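Local atomic coordinates of tail fiber protein (Acinetobacter phage AM24, PDB entry 5W5P), a protein that probably serves as the phage tailspike that recognises, and may degrade, the capsular polysaccharide of its Acinetobacter host. Residues R186-G189 / L190-S193. Residues are numbered along the deposited sequence; the frame is centred on the assembly and turned at random.
Sequences RSIG and LETS
Glu191 reaches back over Gly189 and takes its amide: Gly189 N donates to Glu191 OE2 at 3.1 Å. The bond is nearly straight at 173°, though the N-H meets the carboxylate from above its plane, 55° out of it. The glutamate chain, bent at chi2, folds the carboxylate back over the preceding turn, and Glu191 CG passes 3.6 Å from Ser187 O. Ser187 O accepts from Leu190 N at 2.9 Å, the bond that closes a type II beta turn from Ser187 to Leu190. Gly189 holds the third position of that turn with a positive phi of 92°, a backbone shape that suits glycine, with no CB to meet the carbonyl O of Ile188. A type I turn follows directly, closed by Ser193 N to Leu190 O at 3.1 Å, so Leu190 belongs to both. The paired turns lie in the surface loop between strands 182-184 and 199-204, on the parallel beta-helix of this tailspike, a fold known from other phage tailspikes. Leu190 CD1 rests 4.0 Å from Arg186 O, a van der Waals contact. Further out, Ser187 OG hydrogen-bonds to Ser184 O, Arg225 NH2 to the carbonyl oxygens of Glu191 and Ser193, and Arg186 NH2 to Tyr198 O, with a cation-pi contact between Arg186 and Tyr198.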
loop_
_atom_site.group_PDB
_atom_site.type_symbol
_atom_site.label_atom_id
_atom_site.label_comp_id
_atom_site.label_asym_id
_atom_site.label_seq_id
_atom_site.Cartn_x
_atom_site.Cartn_y
_atom_site.Cartn_z
ATOM N N ARG A 186 -19.881 23.973 -16.965
ATOM C CA ARG A 186 -19.732 24.340 -18.370
ATOM C C ARG A 186 -20.191 23.245 -19.322
ATOM O O ARG A 186 -20.266 23.495 -20.530
ATOM C CB ARG A 186 -18.287 24.727 -18.678
ATOM C CG ARG A 186 -17.264 23.630 -18.487
ATOM C CD ARG A 186 -15.911 24.105 -18.976
ATOM N NE ARG A 186 -14.841 23.164 -18.666
ATOM C CZ ARG A 186 -13.594 23.275 -19.119
ATOM N NH1 ARG A 186 -13.258 24.287 -19.905
ATOM N NH2 ARG A 186 -12.678 22.377 -18.784
ATOM N N SER A 187 -20.507 22.055 -18.815
ATOM C CA SER A 187 -21.112 21.006 -19.626
ATOM C C SER A 187 -22.634 21.075 -19.649
ATOM O O SER A 187 -23.253 20.397 -20.476
ATOM C CB SER A 187 -20.682 19.627 -19.120
ATOM O OG SER A 187 -21.391 19.273 -17.944
ATOM N N ILE A 188 -23.252 21.866 -18.772
ATOM C CA ILE A 188 -24.706 21.965 -18.749
ATOM C C ILE A 188 -25.184 22.676 -20.008
ATOM O O ILE A 188 -24.737 23.786 -20.324
ATOM C CB ILE A 188 -25.179 22.686 -17.479
ATOM C CG1 ILE A 188 -24.809 21.865 -16.241
ATOM C CG2 ILE A 188 -26.684 22.935 -17.537
ATOM C CD1 ILE A 188 -25.030 22.586 -14.932
ATOM N N GLY A 189 -26.110 22.041 -20.726
ATOM C CA GLY A 189 -26.518 22.488 -22.035
ATOM C C GLY A 189 -25.739 21.872 -23.179
ATOM O O GLY A 189 -26.192 21.940 -24.327
ATOM N N LEU A 190 -24.582 21.276 -22.901
ATOM C CA LEU A 190 -23.770 20.581 -23.893
ATOM C C LEU A 190 -23.323 19.241 -23.348
ATOM O O LEU A 190 -22.157 18.857 -23.441
ATOM C CB LEU A 190 -22.559 21.412 -24.303
ATOM C CG LEU A 190 -22.820 22.860 -24.708
ATOM C CD1 LEU A 190 -21.655 23.745 -24.301
ATOM C CD2 LEU A 190 -23.079 22.937 -26.202
ATOM N N GLU A 191 -24.269 18.505 -22.765
ATOM C CA GLU A 191 -23.932 17.306 -22.007
ATOM C C GLU A 191 -23.322 16.224 -22.891
ATOM O O GLU A 191 -22.494 15.434 -22.422
ATOM C CB GLU A 191 -25.179 16.789 -21.286
ATOM C CG GLU A 191 -25.619 17.669 -20.118
ATOM C CD GLU A 191 -26.605 18.766 -20.516
ATOM O OE1 GLU A 191 -26.757 19.040 -21.726
ATOM O OE2 GLU A 191 -27.221 19.362 -19.605
ATOM N N THR A 192 -23.696 16.186 -24.170
ATOM C CA THR A 192 -23.213 15.174 -25.101
ATOM C C THR A 192 -22.021 15.655 -25.923
ATOM O O THR A 192 -21.740 15.087 -26.986
ATOM C CB THR A 192 -24.344 14.733 -26.033
ATOM O OG1 THR A 192 -25.010 15.890 -26.556
ATOM C CG2 THR A 192 -25.351 13.877 -25.279
ATOM N N SER A 193 -21.309 16.675 -25.452
ATOM C CA SER A 193 -20.222 17.249 -26.233
ATOM C C SER A 193 -19.008 16.328 -26.243
ATOM O O SER A 193 -18.680 15.697 -25.234
ATOM C CB SER A 193 -19.822 18.612 -25.673
ATOM O OG SER A 193 -18.615 19.071 -26.260
#